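Local coordinates for aminotransferase AspB (Helicobacter pylori 26695, PDB 3EZS), which probably acts as a pyridoxal 5'-phosphate-dependent aminotransferase of the class I and II family, moving amino groups between substrates, at residues 152-163 against 186-197; 162-170 against 306-314. All coordinates share one frame; numbering follows the deposited sequence. Where two conformers were deposited one is given.

Contact 1: 152-163 against 186-197; sequences LQEVDLVILNSP and HDFILINDECYS. With EDO (1,2-ethanediol), chain F; EDO (1,2-ethanediol), chain D.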
loop_
_atom_site.group_PDB
_atom_site.type_symbol
_atom_site.label_atom_id
_atom_site.label_comp_id
_atom_site.label_asym_id
_atom_site.label_seq_id
_atom_site.Cartn_x
_atom_site.Cartn_y
_atom_site.Cartn_z
ATOM N N LEU A 152 -19.412 26.435 -1.306
ATOM C CA LEU A 152 -20.032 25.344 -2.081
ATOM C C LEU A 152 -19.663 25.403 -3.575
ATOM O O LEU A 152 -19.490 24.361 -4.214
ATOM C CB LEU A 152 -21.560 25.327 -1.894
ATOM C CG LEU A 152 -22.049 24.822 -0.533
ATOM C CD1 LEU A 152 -23.462 25.255 -0.242
ATOM C CD2 LEU A 152 -21.892 23.275 -0.410
ATOM N N GLN A 153 -19.534 26.617 -4.112
ATOM C CA GLN A 153 -19.165 26.828 -5.516
ATOM C C GLN A 153 -17.658 26.676 -5.791
ATOM O O GLN A 153 -17.262 26.471 -6.946
ATOM C CB GLN A 153 -19.603 28.222 -5.968
ATOM C CG GLN A 153 -21.107 28.455 -5.938
ATOM C CD GLN A 153 -21.484 29.900 -6.273
ATOM O OE1 GLN A 153 -20.651 30.681 -6.747
ATOM N NE2 GLN A 153 -22.744 30.257 -6.024
ATOM N N GLU A 154 -16.834 26.788 -4.741
ATOM C CA GLU A 154 -15.374 26.685 -4.870
ATOM C C GLU A 154 -14.805 25.292 -4.633
ATOM O O GLU A 154 -13.797 24.928 -5.240
ATOM C CB GLU A 154 -14.681 27.662 -3.921
ATOM N N VAL A 155 -15.461 24.511 -3.776
ATOM C CA VAL A 155 -14.957 23.212 -3.364
ATOM C C VAL A 155 -15.036 22.174 -4.493
ATOM O O VAL A 155 -15.923 22.217 -5.338
ATOM C CB VAL A 155 -15.684 22.715 -2.067
ATOM C CG1 VAL A 155 -17.119 22.302 -2.377
ATOM C CG2 VAL A 155 -14.925 21.570 -1.418
ATOM N N ASP A 156 -14.071 21.262 -4.487
ATOM C CA ASP A 156 -13.947 20.183 -5.469
ATOM C C ASP A 156 -14.229 18.798 -4.885
ATOM O O ASP A 156 -14.664 17.895 -5.590
ATOM C CB ASP A 156 -12.512 20.179 -6.018
ATOM C CG ASP A 156 -12.146 21.482 -6.711
ATOM O OD1 ASP A 156 -12.935 21.926 -7.565
ATOM O OD2 ASP A 156 -11.063 22.050 -6.428
ATOM N N LEU A 157 -13.942 18.633 -3.605
ATOM C CA LEU A 157 -14.081 17.366 -2.932
ATOM C C LEU A 157 -14.452 17.666 -1.495
ATOM O O LEU A 157 -13.836 18.520 -0.868
ATOM C CB LEU A 157 -12.756 16.590 -2.990
ATOM C CG LEU A 157 -12.655 15.284 -2.183
ATOM C CD1 LEU A 157 -13.548 14.243 -2.813
ATOM C CD2 LEU A 157 -11.242 14.765 -2.108
ATOM N N VAL A 158 -15.486 16.995 -0.996
ATOM C CA VAL A 158 -15.907 17.132 0.395
ATOM C C VAL A 158 -15.828 15.749 1.049
ATOM O O VAL A 158 -16.353 14.758 0.510
ATOM C CB VAL A 158 -17.335 17.676 0.553
ATOM C CG1 VAL A 158 -17.726 17.698 2.053
ATOM C CG2 VAL A 158 -17.454 19.055 -0.077
ATOM N N ILE A 159 -15.156 15.699 2.193
ATOM C CA ILE A 159 -15.008 14.472 2.972
ATOM C C ILE A 159 -15.772 14.614 4.271
ATOM O O ILE A 159 -15.488 15.505 5.065
ATOM C CB ILE A 159 -13.541 14.191 3.346
ATOM C CG1 ILE A 159 -12.658 14.101 2.101
ATOM C CG2 ILE A 159 -13.433 12.891 4.146
ATOM C CD1 ILE A 159 -11.179 14.000 2.407
ATOM N N LEU A 160 -16.777 13.763 4.462
ATOM C CA LEU A 160 -17.521 13.696 5.706
ATOM C C LEU A 160 -17.033 12.443 6.433
ATOM O O LEU A 160 -16.408 11.554 5.820
ATOM C CB LEU A 160 -19.026 13.600 5.457
ATOM C CG LEU A 160 -19.680 14.713 4.624
ATOM C CD1 LEU A 160 -21.121 14.316 4.281
ATOM C CD2 LEU A 160 -19.616 16.081 5.326
ATOM N N ASN A 161 -17.310 12.388 7.733
ATOM C CA ASN A 161 -16.951 11.247 8.559
ATOM C C ASN A 161 -18.117 11.022 9.516
ATOM O O ASN A 161 -18.173 11.638 10.586
ATOM C CB ASN A 161 -15.654 11.534 9.311
ATOM C CG ASN A 161 -15.197 10.382 10.199
ATOM O OD1 ASN A 161 -14.530 10.605 11.222
ATOM N ND2 ASN A 161 -15.525 9.151 9.807
ATOM N N SER A 162 -19.038 10.135 9.128
ATOM C CA SER A 162 -20.245 9.875 9.905
ATOM C C SER A 162 -20.565 8.381 10.011
ATOM O O SER A 162 -20.863 7.752 8.994
ATOM C CB SER A 162 -21.408 10.594 9.245
ATOM O OG SER A 162 -22.595 10.420 9.962
ATOM N N PRO A 163 -20.544 7.808 11.243
ATOM C CA PRO A 163 -20.229 8.432 12.545
ATOM C C PRO A 163 -18.828 9.027 12.604
ATOM O O PRO A 163 -17.891 8.526 11.956
ATOM C CB PRO A 163 -20.398 7.281 13.545
ATOM C CG PRO A 163 -21.305 6.301 12.845
ATOM C CD PRO A 163 -20.944 6.399 11.403
ATOM N N HIS A 186 -23.743 21.541 -7.345
ATOM C CA HIS A 186 -22.501 22.275 -7.558
ATOM C C HIS A 186 -21.429 21.469 -8.292
ATOM O O HIS A 186 -20.377 22.001 -8.626
ATOM C CB HIS A 186 -21.968 22.778 -6.223
ATOM C CG HIS A 186 -22.887 23.746 -5.538
ATOM N ND1 HIS A 186 -22.938 25.082 -5.869
ATOM C CD2 HIS A 186 -23.786 23.571 -4.540
ATOM C CE1 HIS A 186 -23.831 25.687 -5.107
ATOM N NE2 HIS A 186 -24.355 24.795 -4.286
ATOM N N ASP A 187 -21.712 20.198 -8.551
ATOM C CA ASP A 187 -20.770 19.295 -9.215
ATOM C C ASP A 187 -19.413 19.167 -8.489
ATOM O O ASP A 187 -18.360 19.502 -9.045
ATOM C CB ASP A 187 -20.581 19.679 -10.697
ATOM C CG ASP A 187 -19.951 18.547 -11.530
ATOM O OD1 ASP A 187 -19.982 17.375 -11.090
ATOM O OD2 ASP A 187 -19.442 18.828 -12.635
ATOM N N PHE A 188 -19.454 18.738 -7.226
ATOM C CA PHE A 188 -18.229 18.379 -6.491
ATOM C C PHE A 188 -18.330 16.909 -6.058
ATOM O O PHE A 188 -19.417 16.326 -6.064
ATOM C CB PHE A 188 -17.900 19.306 -5.310
ATOM C CG PHE A 188 -18.962 19.390 -4.266
ATOM C CD1 PHE A 188 -19.081 18.412 -3.292
ATOM C CD2 PHE A 188 -19.819 20.495 -4.219
ATOM C CE1 PHE A 188 -20.058 18.501 -2.309
ATOM C CE2 PHE A 188 -20.807 20.600 -3.230
ATOM C CZ PHE A 188 -20.919 19.604 -2.268
ATOM N N ILE A 189 -17.182 16.317 -5.738
ATOM C CA ILE A 189 -17.098 14.937 -5.304
ATOM C C ILE A 189 -17.323 14.887 -3.792
ATOM O O ILE A 189 -16.739 15.668 -3.051
ATOM C CB ILE A 189 -15.732 14.297 -5.670
ATOM C CG1 ILE A 189 -15.483 14.380 -7.180
ATOM C CG2 ILE A 189 -15.650 12.839 -5.137
ATOM C CD1 ILE A 189 -16.618 13.862 -8.030
ATOM N N LEU A 190 -18.178 13.962 -3.358
ATOM C CA LEU A 190 -18.554 13.812 -1.961
ATOM C C LEU A 190 -18.247 12.409 -1.451
ATOM O O LEU A 190 -18.725 11.441 -2.013
ATOM C CB LEU A 190 -20.061 14.057 -1.816
ATOM C CG LEU A 190 -20.675 13.954 -0.406
ATOM C CD1 LEU A 190 -20.155 15.053 0.535
ATOM C CD2 LEU A 190 -22.193 13.994 -0.518
ATOM N N ILE A 191 -17.479 12.317 -0.371
ATOM C CA ILE A 191 -17.105 11.035 0.230
ATOM C C ILE A 191 -17.505 10.986 1.699
ATOM O O ILE A 191 -17.407 11.985 2.395
ATOM C CB ILE A 191 -15.551 10.858 0.228
ATOM C CG1 ILE A 191 -14.997 10.761 -1.192
ATOM C CG2 ILE A 191 -15.126 9.630 1.032
ATOM C CD1 ILE A 191 -13.450 10.832 -1.207
ATOM N N ASN A 192 -17.957 9.831 2.173
ATOM C CA ASN A 192 -18.143 9.642 3.594
ATOM C C ASN A 192 -17.208 8.519 4.067
ATOM O O ASN A 192 -17.197 7.419 3.507
ATOM C CB ASN A 192 -19.593 9.330 3.963
ATOM C CG ASN A 192 -19.834 9.333 5.487
ATOM O OD1 ASN A 192 -19.142 10.012 6.240
ATOM N ND2 ASN A 192 -20.836 8.578 5.928
ATOM N N ASP A 193 -16.376 8.841 5.050
ATOM C CA ASP A 193 -15.528 7.876 5.730
ATOM C C ASP A 193 -16.496 7.162 6.669
ATOM O O ASP A 193 -16.862 7.694 7.722
ATOM C CB ASP A 193 -14.439 8.621 6.488
ATOM C CG ASP A 193 -13.606 7.729 7.388
ATOM O OD1 ASP A 193 -13.945 6.551 7.593
ATOM O OD2 ASP A 193 -12.602 8.246 7.915
ATOM N N GLU A 194 -16.936 5.969 6.267
ATOM C CA GLU A 194 -17.924 5.200 7.028
ATOM C C GLU A 194 -17.327 4.077 7.873
ATOM O O GLU A 194 -17.971 3.044 8.097
ATOM C CB GLU A 194 -18.996 4.656 6.067
ATOM C CG GLU A 194 -19.763 5.760 5.432
ATOM C CD GLU A 194 -20.984 5.346 4.635
ATOM O OE1 GLU A 194 -21.153 4.170 4.227
ATOM O OE2 GLU A 194 -21.794 6.256 4.423
ATOM N N CYS A 195 -16.115 4.304 8.371
ATOM C CA CYS A 195 -15.437 3.269 9.158
ATOM C C CYS A 195 -16.045 2.975 10.542
ATOM O O CYS A 195 -15.732 1.933 11.136
ATOM C CB CYS A 195 -13.938 3.542 9.209
ATOM S SG CYS A 195 -13.238 3.442 7.548
ATOM N N TYR A 196 -16.953 3.825 11.032
ATOM C CA TYR A 196 -17.646 3.570 12.307
ATOM C C TYR A 196 -19.095 3.130 12.113
ATOM O O TYR A 196 -19.855 3.069 13.071
ATOM C CB TYR A 196 -17.563 4.811 13.223
ATOM C CG TYR A 196 -16.138 5.073 13.653
ATOM C CD1 TYR A 196 -15.586 4.399 14.727
ATOM C CD2 TYR A 196 -15.331 5.946 12.948
ATOM C CE1 TYR A 196 -14.273 4.606 15.107
ATOM C CE2 TYR A 196 -14.013 6.157 13.311
ATOM C CZ TYR A 196 -13.485 5.480 14.394
ATOM O OH TYR A 196 -12.178 5.688 14.774
ATOM N N SER A 197 -19.471 2.753 10.895
ATOM C CA SER A 197 -20.865 2.413 10.634
ATOM C C SER A 197 -21.346 1.150 11.353
ATOM O O SER A 197 -22.540 0.958 11.495
ATOM C CB SER A 197 -21.123 2.344 9.121
ATOM O OG SER A 197 -20.271 1.394 8.516
HETATM C C1 EDO F . -10.820 7.266 12.192
HETATM O O1 EDO F . -10.598 5.885 11.854
HETATM C C2 EDO F . -11.417 7.992 10.973
HETATM O O2 EDO F . -12.841 8.033 10.922
HETATM C C1 EDO D . -20.468 14.681 11.392
HETATM O O1 EDO D . -20.991 13.388 11.045
HETATM C C2 EDO D . -19.734 15.249 10.186
HETATM O O2 EDO D . -18.873 14.277 9.623
HETATM O O HOH W 1 -15.142 20.607 -9.032
HETATM O O HOH W 2 -17.560 6.513 10.138
#
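Val155 CG1 lies over one face of the Phe188 ring, 4.1 Å from its centroid and nearer the rim. The first torsion of Phe188 (59°) sets CG between the backbone N and the carbonyl carbon. Val158 CG2 meets the same ring obliquely. Leu152 CB sits over a face of the His186 imidazole, 3.8 Å from its centroid. At the far end, O2 of an ethanediol molecule lies at the edge of the Tyr196 ring, in its plane. Between these ends two parallel strands pair in register, with five backbone hydrogen bonds from Asp156 O to Asp193 N. At the C-terminal ends of the strands, side chains add to the pairing. Asn192 OD1 receives Ser162 N on a lone pair at 2.9 Å, and ND2 reaches Ser162 O at 3.2 Å. ND2 also bonds Glu194 OE2, and the three bonds fix the amide's rotation. Ser207 OG and Leu208 N hold the Glu194 carboxylate as well. Asn161 ND2 meets Asp193 O at 2.9 Å. The strands form a beta-alpha-beta crossover through helix 173-186, whose Trp179 packs on Val158, Leu160 and Leu190. Helix 92-102 covers Leu157 and Ile191, and strands 110-115 and 223-228 flank the pair.

Contact 2: 162-170 against 306-314; sequences SPNNPTGRT and YPYSFYVYL. With EDO (1,2-ethanediol), chain D.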
loop_
_atom_site.group_PDB
_atom_site.type_symbol
_atom_site.label_atom_id
_atom_site.label_comp_id
_atom_site.label_asym_id
_atom_site.label_seq_id
_atom_site.Cartn_x
_atom_site.Cartn_y
_atom_site.Cartn_z
ATOM N N SER A 162 -19.038 10.135 9.128
ATOM C CA SER A 162 -20.245 9.875 9.905
ATOM C C SER A 162 -20.565 8.381 10.011
ATOM O O SER A 162 -20.863 7.752 8.994
ATOM C CB SER A 162 -21.408 10.594 9.245
ATOM O OG SER A 162 -22.595 10.420 9.962
ATOM N N PRO A 163 -20.544 7.808 11.243
ATOM C CA PRO A 163 -20.229 8.432 12.545
ATOM C C PRO A 163 -18.828 9.027 12.604
ATOM O O PRO A 163 -17.891 8.526 11.956
ATOM C CB PRO A 163 -20.398 7.281 13.545
ATOM C CG PRO A 163 -21.305 6.301 12.845
ATOM C CD PRO A 163 -20.944 6.399 11.403
ATOM N N ASN A 164 -18.710 10.099 13.380
ATOM C CA ASN A 164 -17.500 10.890 13.456
ATOM C C ASN A 164 -16.491 10.549 14.555
ATOM O O ASN A 164 -16.855 10.317 15.722
ATOM C CB ASN A 164 -17.920 12.360 13.641
ATOM C CG ASN A 164 -16.737 13.336 13.619
ATOM O OD1 ASN A 164 -16.386 13.907 14.644
ATOM N ND2 ASN A 164 -16.106 13.493 12.460
ATOM N N ASN A 165 -15.223 10.538 14.150
ATOM C CA ASN A 165 -14.089 10.509 15.062
ATOM C C ASN A 165 -13.636 11.976 15.027
ATOM O O ASN A 165 -13.263 12.467 13.968
ATOM C CB ASN A 165 -12.970 9.593 14.558
ATOM C CG ASN A 165 -11.690 9.704 15.381
ATOM O OD1 ASN A 165 -11.640 10.367 16.422
ATOM N ND2 ASN A 165 -10.641 9.061 14.902
ATOM N N PRO A 166 -13.588 12.665 16.181
ATOM C CA PRO A 166 -13.791 12.286 17.583
ATOM C C PRO A 166 -15.124 12.589 18.306
ATOM O O PRO A 166 -15.247 12.253 19.496
ATOM C CB PRO A 166 -12.728 13.147 18.256
ATOM C CG PRO A 166 -12.865 14.433 17.531
ATOM C CD PRO A 166 -13.222 14.091 16.092
ATOM N N THR A 167 -16.089 13.217 17.643
ATOM C CA THR A 167 -17.304 13.667 18.335
ATOM C C THR A 167 -18.433 12.653 18.439
ATOM O O THR A 167 -19.341 12.823 19.250
ATOM C CB THR A 167 -17.906 14.903 17.638
ATOM O OG1 THR A 167 -18.395 14.530 16.349
ATOM C CG2 THR A 167 -16.891 16.069 17.514
ATOM N N GLY A 168 -18.411 11.627 17.588
ATOM C CA GLY A 168 -19.497 10.669 17.523
ATOM C C GLY A 168 -20.692 11.157 16.708
ATOM O O GLY A 168 -21.620 10.382 16.451
ATOM N N ARG A 169 -20.692 12.429 16.301
ATOM C CA ARG A 169 -21.799 12.998 15.539
ATOM C C ARG A 169 -22.071 12.197 14.287
ATOM O O ARG A 169 -21.152 11.931 13.503
ATOM C CB ARG A 169 -21.502 14.442 15.150
ATOM C CG ARG A 169 -22.607 15.133 14.313
ATOM C CD ARG A 169 -23.910 15.338 15.088
ATOM N NE ARG A 169 -24.740 16.381 14.458
ATOM C CZ ARG A 169 -25.622 16.197 13.477
ATOM N NH1 ARG A 169 -25.837 15.007 12.948
ATOM N NH2 ARG A 169 -26.289 17.235 13.002
ATOM N N THR A 170 -23.345 11.834 14.116
ATOM C CA THR A 170 -23.800 11.013 13.001
ATOM C C THR A 170 -24.901 11.756 12.239
ATOM O O THR A 170 -25.883 12.198 12.816
ATOM C CB THR A 170 -24.275 9.613 13.510
ATOM O OG1 THR A 170 -23.145 8.916 14.034
ATOM C CG2 THR A 170 -24.884 8.745 12.403
ATOM N N TYR A 306 -23.411 10.741 21.782
ATOM C CA TYR A 306 -24.189 10.190 20.674
ATOM C C TYR A 306 -24.077 8.667 20.689
ATOM O O TYR A 306 -23.017 8.137 21.015
ATOM C CB TYR A 306 -23.697 10.737 19.330
ATOM C CG TYR A 306 -23.922 12.236 19.141
ATOM C CD1 TYR A 306 -25.210 12.769 19.060
ATOM C CD2 TYR A 306 -22.843 13.108 19.001
ATOM C CE1 TYR A 306 -25.405 14.131 18.879
ATOM C CE2 TYR A 306 -23.026 14.460 18.811
ATOM C CZ TYR A 306 -24.299 14.965 18.753
ATOM O OH TYR A 306 -24.449 16.301 18.571
ATOM N N PRO A 307 -25.151 7.945 20.327
ATOM C CA PRO A 307 -25.112 6.470 20.337
ATOM C C PRO A 307 -24.410 5.804 19.127
ATOM O O PRO A 307 -24.897 4.801 18.593
ATOM C CB PRO A 307 -26.599 6.094 20.412
ATOM C CG PRO A 307 -27.294 7.196 19.661
ATOM C CD PRO A 307 -26.463 8.459 19.882
ATOM N N TYR A 308 -23.251 6.342 18.740
ATOM C CA TYR A 308 -22.489 5.876 17.594
ATOM C C TYR A 308 -21.007 6.106 17.930
ATOM O O TYR A 308 -20.666 7.006 18.721
ATOM C CB TYR A 308 -22.860 6.650 16.293
ATOM C CG TYR A 308 -24.336 6.727 15.992
ATOM C CD1 TYR A 308 -24.963 5.748 15.225
ATOM C CD2 TYR A 308 -25.115 7.788 16.469
ATOM C CE1 TYR A 308 -26.341 5.800 14.962
ATOM C CE2 TYR A 308 -26.503 7.870 16.189
ATOM C CZ TYR A 308 -27.102 6.867 15.439
ATOM O OH TYR A 308 -28.454 6.913 15.164
ATOM N N SER A 309 -20.150 5.313 17.282
ATOM C CA SER A 309 -18.694 5.305 17.477
ATOM C C SER A 309 -18.450 4.733 18.874
ATOM O O SER A 309 -19.390 4.340 19.536
ATOM C CB SER A 309 -18.047 6.702 17.322
ATOM O OG SER A 309 -17.992 7.438 18.555
ATOM N N PHE A 310 -17.194 4.653 19.291
ATOM C CA PHE A 310 -16.873 4.241 20.649
ATOM C C PHE A 310 -16.155 5.365 21.437
ATOM O O PHE A 310 -15.443 5.103 22.423
ATOM C CB PHE A 310 -16.113 2.901 20.682
ATOM C CG PHE A 310 -14.880 2.817 19.801
ATOM C CD1 PHE A 310 -13.859 3.745 19.873
ATOM C CD2 PHE A 310 -14.694 1.709 18.983
ATOM C CE1 PHE A 310 -12.719 3.615 19.098
ATOM C CE2 PHE A 310 -13.549 1.576 18.212
ATOM C CZ PHE A 310 -12.567 2.533 18.275
ATOM N N TYR A 311 -16.372 6.618 21.019
ATOM C CA TYR A 311 -15.765 7.771 21.675
ATOM C C TYR A 311 -16.712 8.533 22.602
ATOM O O TYR A 311 -17.941 8.422 22.493
ATOM C CB TYR A 311 -15.209 8.772 20.653
ATOM C CG TYR A 311 -14.205 8.170 19.706
ATOM C CD1 TYR A 311 -12.957 7.763 20.157
ATOM C CD2 TYR A 311 -14.512 7.981 18.363
ATOM C CE1 TYR A 311 -12.040 7.179 19.291
ATOM C CE2 TYR A 311 -13.601 7.404 17.494
ATOM C CZ TYR A 311 -12.373 6.990 17.972
ATOM O OH TYR A 311 -11.461 6.406 17.111
ATOM N N VAL A 312 -16.099 9.277 23.524
ATOM C CA VAL A 312 -16.773 10.254 24.366
ATOM C C VAL A 312 -15.983 11.542 24.138
ATOM O O VAL A 312 -14.765 11.551 24.325
ATOM C CB VAL A 312 -16.744 9.904 25.850
ATOM C CG1 VAL A 312 -17.427 11.010 26.673
ATOM C CG2 VAL A 312 -17.403 8.525 26.095
ATOM N N TYR A 313 -16.667 12.596 23.678
ATOM C CA TYR A 313 -16.074 13.921 23.434
ATOM C C TYR A 313 -16.447 14.706 24.691
ATOM O O TYR A 313 -17.510 15.329 24.756
ATOM C CB TYR A 313 -16.671 14.508 22.138
ATOM C CG TYR A 313 -15.937 15.688 21.550
ATOM C CD1 TYR A 313 -14.623 15.563 21.083
ATOM C CD2 TYR A 313 -16.559 16.913 21.410
ATOM C CE1 TYR A 313 -13.950 16.651 20.527
ATOM C CE2 TYR A 313 -15.893 18.004 20.848
ATOM C CZ TYR A 313 -14.596 17.870 20.409
ATOM O OH TYR A 313 -13.960 18.974 19.854
ATOM N N LEU A 314 -15.576 14.627 25.700
ATOM C CA LEU A 314 -15.861 15.125 27.053
ATOM C C LEU A 314 -15.524 16.601 27.320
ATOM O O LEU A 314 -14.355 16.974 27.258
ATOM C CB LEU A 314 -15.119 14.242 28.062
ATOM C CG LEU A 314 -15.508 14.296 29.544
ATOM C CD1 LEU A 314 -16.890 13.685 29.771
ATOM C CD2 LEU A 314 -14.444 13.557 30.371
HETATM C C1 EDO D . -20.468 14.681 11.392
HETATM O O1 EDO D . -20.991 13.388 11.045
HETATM C C2 EDO D . -19.734 15.249 10.186
HETATM O O2 EDO D . -18.873 14.277 9.623
HETATM O O HOH W 3 -20.529 11.551 21.340
#
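Thr167 CG2 stands over the centre of the Tyr313 ring, 3.9 Å from the centroid, while Pro166 CG touches CE1 of that ring. This is the buried, enclosed part, where the loop between strand 157-160 and helix 173-186 meets strand 311-315 and the turn before it. Asn165 OD1 lies over one face of Tyr311, toward the rim, with amide and ring planes 20° apart; Arg351 bonds this OD1. Phe310 CD1 lies over the opposite face. The backbones come close at Gly168, whose CA is 3.7 Å from Ser309 OG. The side with Tyr306, Tyr308, Arg169 and Thr170 is partly exposed, yet Thr170 OG1 comes within 3.2 Å of Tyr308 CG. Thr170 CB lies over a face of Tyr308. A water bridges Thr167 O and Tyr306 N. Asn164 OD1 accepts from Thr167 OG1 at 2.7 Å and Thr167 N at 3.1 Å, from opposite faces of its plane. The Arg169 guanidinium is held outside the contact, by Asp142 O and a salt bridge to Glu175. No direct hydrogen bond joins the segments. The chemistry implies a joint of aromatic and CH-pi packing: the loop keeps its shape through the Asx motif of Asn164 and the ST turn of Thr167, and 306-314 through the ST turn of Ser309.

Overall arrangement
Both contacts are buried, but they sit in different parts of the fold. Contact 1 lies within the large mixed sheet and joins neighbouring parallel strands, so backbone hydrogen bonds, with apolar packing on both sheet faces, hold it. Contact 2 sets the loop leading from strand 157-160 to helix 173-186 against strand 311-315 of the small antiparallel sheet and the loop before it. It relies on side-chain packing, and its Tyr306 and Tyr308 side is partly exposed. The segments share Ser162 and Pro163, and their centres are about 17 Å apart. Tyr196 of contact 1 and Tyr311 of contact 2 meet through their hydroxyls, probably hydrogen-bonded, with OH to OH 2.5 Å. One ethanediol molecule also touches both.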